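Local coordinates for protein putative hydrolase (Chromobacterium violaceum, PDB 3MCW) that is a putative hydrolase of the isochorismatase family, related to nicotinamidases, whose own substrate is not established, at residues 8-11 / 12-15; 46-50 / 51-55. All coordinates share one frame; numbering follows the deposited sequence.

Interaction 1. Residues 8-11 / 12-15; sequences FSSD and KPLL
Phe8 and Pro13 meet ring against ring where the chain turns into its first strand, the flat aromatic lying under the pyrrolidine and the two side chains crossing at about a right angle. Taken from CB outward, the proline shows how such a contact is shared out. Its CB touches the ring margin, 3.8 Å from Phe8 CD1 and equally near CE1. CG, next along, stands over the middle of the six-membered ring, 3.9 Å from the Phe8 centroid and only 6° off the normal, a CH-pi contact. CD turns back toward the backbone and lies 3.5 Å from Asp11 C.

Between these two residues the chain makes a tight bend leading into strand 14-18, a central strand of the parallel sheet in this alpha/beta isochorismatase-type fold. Phe8 and Pro13 are both buried, in contact with helix 184-191 and strand 115-121.

The bend is an ST turn: Ser10 OG accepts the N-H of Lys12, two residues on. With OG lodged between its own N and carbonyl carbon (chi1 87°), the hydroxyl reaches forward to this N-H, at 3.1 Å between Lys12 N and Ser10 OG and nearly straight at 161°. The same OG is hydrogen-bonded to Glu115, whose other carboxylate oxygen takes the N-H of Ser9. Lys12 runs out extended beyond CG; its CG passes 3.7 Å from Asp11 OD1, while NZ continues to the carbonyl of Asn111.

Interaction 2. Residues 46-50 / 51-55; sequences QAWRA and RGLPL. With EDO (1,2-ethanediol), chain K; EDO (1,2-ethanediol), chain L.
Trp48 and Leu53 form the apolar part of this helix end. Leu53 CB presses close to the pyrrole side of the indole, 3.3 Å from Trp48 CD1, and Leu53 CD1 lies over the face of the five-membered ring, 10° off its normal, as a CH-pi contact. The leucine is turned for this with CG opposite its carbonyl carbon (chi1 -71°). At the ring edge the backbone of Pro54 makes contact, its O lying 3.0 Å from Trp48 CD1. Farther along, Leu55 CD2 rests 4.0 Å from Trp48 CB and also reaches Arg49 CG, bridging two neighbouring helical side chains. Ile187 and Leu191 of helix 184-191 and Leu15 of strand 14-18 also pack against the indole.

The backbone bonds describe the ending of helix 37-51, a Schellman motif with Gly52 at positive phi. Leu53 N returns to Trp48 O at 3.0 Å, the six-to-one bond of the motif. Gly52 N makes the accompanying five-to-two bond to Arg49 O, approaching from above the carbonyl plane, 72° out of it, whereas Arg51 N still makes the ordinary helical bond to Ala47 O. A bridging water donates to Leu53 O and, weakly, to Trp48 O. The chain then leaves toward strand 55-60, so that this is the helix-to-strand joint of a beta-alpha-beta unit.

Among polar side chains, Trp48 NE1 has Pro13 O as its partner. Arg49 NE forms a salt bridge with Glu88, and NH2 bonds to the carbonyl of Glu83. Two 1,2-ethanediol molecules, probably from the crystallisation liquor, bind here: Arg51 NH1 donates to O2 of one at 2.7 Å, in the guanidinium plane, and the other binds Leu55 through both its backbone N and O.

Both are local contacts at turns, in series along the chain: interaction 1 leads into strand 14-18, and interaction 2 ends helix 37-51 and leads into strand 55-60, the neighbouring parallel strand of the same sheet. Their centres are about 11 Å apart and they touch directly. Trp48 NE1 hydrogen-bonds Pro13 O, 2.9 Å away, and Leu15 N probably hydrogen-bonds Pro54 O, at 3.0 Å, beginning the pairing of the two strands. The turn entering one strand is thereby joined to the turn entering the next, with helix 184-191 packing against both, at the end of the sheet where these strands start.

Interaction 1. Residues 8-11 / 12-15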
ATOM      1  N   PHE A   8      -0.670 -23.796  -7.055  1.00 15.03           N
ATOM      2  CA  PHE A   8      -0.586 -22.783  -8.088  1.00 15.84           C
ATOM      3  C   PHE A   8      -1.653 -23.036  -9.125  1.00 17.77           C
ATOM      4  O   PHE A   8      -1.965 -24.181  -9.431  1.00 21.55           O
ATOM      5  CB  PHE A   8       0.805 -22.759  -8.731  1.00 12.54           C
ATOM      6  CG  PHE A   8       1.852 -22.268  -7.810  1.00 12.15           C
ATOM      7  CD1 PHE A   8       1.827 -20.931  -7.401  1.00 13.80           C
ATOM      8  CD2 PHE A   8       2.820 -23.085  -7.291  1.00 14.53           C
ATOM      9  CE1 PHE A   8       2.740 -20.414  -6.517  1.00 15.76           C
ATOM     10  CE2 PHE A   8       3.777 -22.531  -6.392  1.00 16.05           C
ATOM     11  CZ  PHE A   8       3.701 -21.203  -6.030  1.00 17.30           C
ATOM     12  N   SER A   9      -2.235 -21.951  -9.615  1.00 20.25           N
ATOM     13  CA  SER A   9      -3.260 -22.028 -10.650  0.50 23.29           C
ATOM     14  C   SER A   9      -2.635 -22.112 -12.042  1.00 21.67           C
ATOM     15  O   SER A   9      -3.276 -22.555 -12.988  1.00 26.76           O
ATOM     16  CB  SER A   9      -4.192 -20.822 -10.564  0.50 21.92           C
ATOM     17  OG  SER A   9      -3.467 -19.614 -10.666  0.50 24.63           O
ATOM     18  N   SER A  10      -1.373 -21.667 -12.158  1.00 18.43           N
ATOM     19  CA  SER A  10      -0.632 -21.710 -13.414  1.00 16.66           C
ATOM     20  C   SER A  10       0.595 -22.602 -13.287  1.00 15.37           C
ATOM     21  O   SER A  10       0.947 -23.016 -12.188  1.00 17.27           O
ATOM     22  CB  SER A  10      -0.167 -20.302 -13.837  1.00 16.31           C
ATOM     23  OG  SER A  10       1.080 -19.927 -13.267  1.00 15.66           O
ATOM     24  N   ASP A  11       1.212 -22.923 -14.424  1.00 14.49           N
ATOM     25  CA  ASP A  11       2.426 -23.727 -14.445  1.00 14.60           C
ATOM     26  C   ASP A  11       3.691 -22.852 -14.515  1.00 13.62           C
ATOM     27  O   ASP A  11       4.807 -23.360 -14.698  1.00 17.13           O
ATOM     28  CB  ASP A  11       2.425 -24.778 -15.554  1.00 17.13           C
ATOM     29  CG  ASP A  11       2.431 -24.181 -16.955  1.00 20.08           C
ATOM     30  OD1 ASP A  11       2.538 -22.954 -17.132  1.00 21.52           O
ATOM     31  OD2 ASP A  11       2.292 -24.983 -17.894  1.00 28.86           O
ATOM     32  N   LYS A  12       3.549 -21.531 -14.375  1.00 11.09           N
ATOM     33  CA  LYS A  12       4.662 -20.608 -14.525  1.00 10.37           C
ATOM     34  C   LYS A  12       4.623 -19.485 -13.505  1.00  8.83           C
ATOM     35  O   LYS A  12       4.785 -18.328 -13.858  1.00  8.91           O
ATOM     36  CB  LYS A  12       4.741 -20.077 -15.972  1.00 12.51           C
ATOM     37  CG  LYS A  12       3.464 -19.440 -16.488  1.00 13.40           C
ATOM     38  CD  LYS A  12       3.595 -18.966 -17.936  1.00 17.06           C
ATOM     39  CE  LYS A  12       2.292 -18.367 -18.421  1.00 19.44           C
ATOM     40  NZ  LYS A  12       2.297 -17.882 -19.841  1.00 23.62           N
ATOM     41  N   PRO A  13       4.456 -19.803 -12.201  1.00  8.30           N
ATOM     42  CA  PRO A  13       4.491 -18.740 -11.208  1.00  7.42           C
ATOM     43  C   PRO A  13       5.844 -18.048 -11.261  1.00  6.64           C
ATOM     44  O   PRO A  13       6.898 -18.688 -11.417  1.00  7.82           O
ATOM     45  CB  PRO A  13       4.269 -19.500  -9.897  1.00  8.62           C
ATOM     46  CG  PRO A  13       4.821 -20.875 -10.162  1.00  9.13           C
ATOM     47  CD  PRO A  13       4.444 -21.146 -11.588  1.00  9.16           C
ATOM     48  N   LEU A  14       5.827 -16.736 -11.068  1.00  6.34           N
ATOM     49  CA  LEU A  14       6.999 -15.893 -11.207  1.00  6.29           C
ATOM     50  C   LEU A  14       7.480 -15.433  -9.830  1.00  6.51           C
ATOM     51  O   LEU A  14       6.705 -14.866  -9.053  1.00  6.97           O
ATOM     52  CB  LEU A  14       6.684 -14.691 -12.122  1.00  6.46           C
ATOM     53  CG  LEU A  14       7.866 -13.744 -12.393  1.00  6.98           C
ATOM     54  CD1 LEU A  14       7.811 -13.155 -13.792  1.00  7.66           C
ATOM     55  CD2 LEU A  14       7.969 -12.617 -11.357  1.00  7.64           C
ATOM     56  N   LEU A  15       8.762 -15.635  -9.562  1.00  5.85           N
ATOM     57  CA  LEU A  15       9.395 -15.198  -8.290  1.00  5.81           C
ATOM     58  C   LEU A  15       9.873 -13.789  -8.428  1.00  5.62           C
ATOM     59  O   LEU A  15      10.669 -13.478  -9.328  1.00  6.43           O
ATOM     60  CB  LEU A  15      10.578 -16.120  -7.972  1.00  6.43           C
ATOM     61  CG  LEU A  15      11.278 -15.832  -6.645  1.00  6.63           C
ATOM     62  CD1 LEU A  15      10.376 -16.090  -5.432  1.00  8.20           C
ATOM     63  CD2 LEU A  15      12.544 -16.702  -6.553  1.00  7.60           C
TER

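Interaction 2. Residues 46-50 / 51-55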
ATOM      1  N   GLN A  46      16.942 -20.655  -5.668  1.00  6.58           N
ATOM      2  CA  GLN A  46      17.576 -21.868  -6.178  0.50  6.58           C
ATOM      3  C   GLN A  46      16.559 -22.806  -6.813  1.00  6.50           C
ATOM      4  O   GLN A  46      16.823 -23.396  -7.863  1.00  7.67           O
ATOM      5  CB  GLN A  46      18.329 -22.619  -5.089  0.50  7.22           C
ATOM      6  CG  GLN A  46      19.188 -23.765  -5.682  0.50  7.19           C
ATOM      7  CD  GLN A  46      19.849 -24.620  -4.651  0.50  7.54           C
ATOM      8  OE1 GLN A  46      21.067 -24.771  -4.635  0.50  8.48           O
ATOM      9  NE2 GLN A  46      19.061 -25.211  -3.793  0.50  8.15           N
ATOM     10  N   ALA A  47      15.387 -22.963  -6.191  1.00  6.59           N
ATOM     11  CA  ALA A  47      14.349 -23.792  -6.747  1.00  7.48           C
ATOM     12  C   ALA A  47      13.846 -23.248  -8.077  1.00  6.76           C
ATOM     13  O   ALA A  47      13.618 -24.024  -9.028  1.00  7.92           O
ATOM     14  CB  ALA A  47      13.217 -23.964  -5.769  1.00  8.34           C
ATOM     15  N   TRP A  48      13.644 -21.936  -8.161  1.00  6.97           N
ATOM     16  CA  TRP A  48      13.196 -21.308  -9.400  1.00  7.35           C
ATOM     17  C   TRP A  48      14.212 -21.534 -10.502  1.00  6.92           C
ATOM     18  O   TRP A  48      13.840 -21.842 -11.641  1.00  8.59           O
ATOM     19  CB  TRP A  48      12.859 -19.824  -9.188  1.00  6.70           C
ATOM     20  CG  TRP A  48      11.382 -19.539  -9.185  1.00  6.74           C
ATOM     21  CD1 TRP A  48      10.702 -18.991 -10.227  1.00  7.23           C
ATOM     22  CD2 TRP A  48      10.414 -19.809  -8.162  1.00  6.71           C
ATOM     23  NE1 TRP A  48       9.369 -18.924  -9.927  1.00  7.24           N
ATOM     24  CE2 TRP A  48       9.165 -19.427  -8.674  1.00  6.64           C
ATOM     25  CE3 TRP A  48      10.474 -20.305  -6.846  1.00  7.44           C
ATOM     26  CZ2 TRP A  48       7.992 -19.503  -7.929  1.00  7.93           C
ATOM     27  CZ3 TRP A  48       9.303 -20.428  -6.115  1.00  7.89           C
ATOM     28  CH2 TRP A  48       8.066 -20.006  -6.659  1.00  8.48           C
ATOM     29  N   ARG A  49      15.475 -21.315 -10.206  1.00  6.81           N
ATOM     30  CA  ARG A  49      16.543 -21.525 -11.175  1.00  6.90           C
ATOM     31  C   ARG A  49      16.601 -22.990 -11.618  1.00  7.27           C
ATOM     32  O   ARG A  49      16.696 -23.278 -12.808  1.00  7.99           O
ATOM     33  CB  ARG A  49      17.888 -21.096 -10.595  1.00  6.58           C
ATOM     34  CG  ARG A  49      18.058 -19.608 -10.486  1.00  6.78           C
ATOM     35  CD  ARG A  49      19.301 -19.280  -9.700  1.00  6.87           C
ATOM     36  NE  ARG A  49      19.567 -17.837  -9.747  1.00  7.18           N
ATOM     37  CZ  ARG A  49      20.381 -17.176  -8.950  1.00  7.17           C
ATOM     38  NH1 ARG A  49      21.007 -17.756  -7.949  1.00  8.56           N
ATOM     39  NH2 ARG A  49      20.580 -15.884  -9.168  1.00  7.89           N
ATOM     40  N   ALA A  50      16.553 -23.909 -10.664  1.00  7.05           N
ATOM     41  CA  ALA A  50      16.661 -25.333 -10.964  1.00  7.70           C
ATOM     42  C   ALA A  50      15.512 -25.791 -11.849  1.00  8.23           C
ATOM     43  O   ALA A  50      15.711 -26.642 -12.702  1.00 10.04           O
ATOM     44  CB  ALA A  50      16.723 -26.132  -9.667  1.00  9.06           C
ATOM     45  N   ARG A  51      14.326 -25.209 -11.666  1.00  7.75           N
ATOM     46  CA  ARG A  51      13.132 -25.577 -12.405  1.00  9.48           C
ATOM     47  C   ARG A  51      12.966 -24.759 -13.681  1.00  9.29           C
ATOM     48  O   ARG A  51      12.063 -25.050 -14.485  1.00 11.99           O
ATOM     49  CB  ARG A  51      11.899 -25.463 -11.511  1.00  9.64           C
ATOM     50  CG  ARG A  51      11.831 -26.525 -10.397  1.00 11.14           C
ATOM     51  CD  ARG A  51      10.630 -26.271  -9.516  1.00 12.17           C
ATOM     52  NE  ARG A  51      10.483 -27.228  -8.412  1.00 13.67           N
ATOM     53  CZ  ARG A  51      10.039 -28.467  -8.524  1.00 14.66           C
ATOM     54  NH1 ARG A  51       9.690 -28.970  -9.705  1.00 16.53           N
ATOM     55  NH2 ARG A  51       9.952 -29.245  -7.435  1.00 16.21           N
ATOM     56  N   GLY A  52      13.801 -23.747 -13.888  1.00  9.39           N
ATOM     57  CA  GLY A  52      13.666 -22.925 -15.079  1.00  9.85           C
ATOM     58  C   GLY A  52      12.401 -22.090 -15.120  1.00  9.76           C
ATOM     59  O   GLY A  52      11.882 -21.814 -16.199  1.00 12.26           O
ATOM     60  N   LEU A  53      11.926 -21.668 -13.960  1.00  8.37           N
ATOM     61  CA  LEU A  53      10.702 -20.879 -13.856  1.00  8.28           C
ATOM     62  C   LEU A  53      11.011 -19.372 -13.927  1.00  7.76           C
ATOM     63  O   LEU A  53      12.133 -18.939 -13.674  1.00  8.51           O
ATOM     64  CB  LEU A  53      10.005 -21.242 -12.541  1.00  8.60           C
ATOM     65  CG  LEU A  53       9.382 -22.612 -12.519  1.00 10.24           C
ATOM     66  CD1 LEU A  53       8.987 -22.958 -11.078  1.00 12.39           C
ATOM     67  CD2 LEU A  53       8.154 -22.618 -13.443  1.00 14.02           C
ATOM     68  N   PRO A  54       9.993 -18.556 -14.237  1.00  7.51           N
ATOM     69  CA  PRO A  54      10.217 -17.146 -14.426  1.00  7.54           C
ATOM     70  C   PRO A  54      10.615 -16.430 -13.121  1.00  6.70           C
ATOM     71  O   PRO A  54      10.039 -16.710 -12.071  1.00  6.88           O
ATOM     72  CB  PRO A  54       8.849 -16.640 -14.933  1.00  9.44           C
ATOM     73  CG  PRO A  54       8.053 -17.768 -15.264  1.00 10.52           C
ATOM     74  CD  PRO A  54       8.613 -18.944 -14.561  1.00  8.82           C
ATOM     75  N   LEU A  55      11.535 -15.475 -13.213  1.00  6.94           N
ATOM     76  CA  LEU A  55      11.979 -14.765 -12.035  1.00  6.85           C
ATOM     77  C   LEU A  55      12.428 -13.373 -12.402  1.00  6.40           C
ATOM     78  O   LEU A  55      12.968 -13.130 -13.489  1.00  7.63           O
ATOM     79  CB  LEU A  55      12.953 -15.548 -11.174  1.00 10.52           C
ATOM     80  CG  LEU A  55      14.291 -15.723 -11.783  1.00 10.57           C
ATOM     81  CD1 LEU A  55      15.113 -14.662 -11.262  1.00 12.94           C
ATOM     82  CD2 LEU A  55      14.883 -17.082 -11.369  1.00 13.26           C
TER
HETATM   83  C1  EDO K 206       7.181 -27.223 -12.352  1.00 22.56           C
HETATM   84  O1  EDO K 206       6.736 -28.231 -13.288  1.00 30.49           O
HETATM   85  C2  EDO K 206       8.623 -26.920 -12.599  1.00 21.10           C
HETATM   86  O2  EDO K 206       9.482 -27.967 -12.156  1.00 24.35           O
HETATM   87  C1  EDO L 207      11.327 -13.346 -16.560  0.50 14.85           C
HETATM   88  O1  EDO L 207      12.153 -12.440 -15.876  0.50 14.73           O
HETATM   89  C2  EDO L 207      12.224 -14.467 -17.026  0.50 15.09           C
HETATM   90  O2  EDO L 207      12.582 -15.295 -15.908  0.50 14.55           O
HETATM   91  O   HOH W   1      14.639 -19.851 -14.227  0.50 13.15           O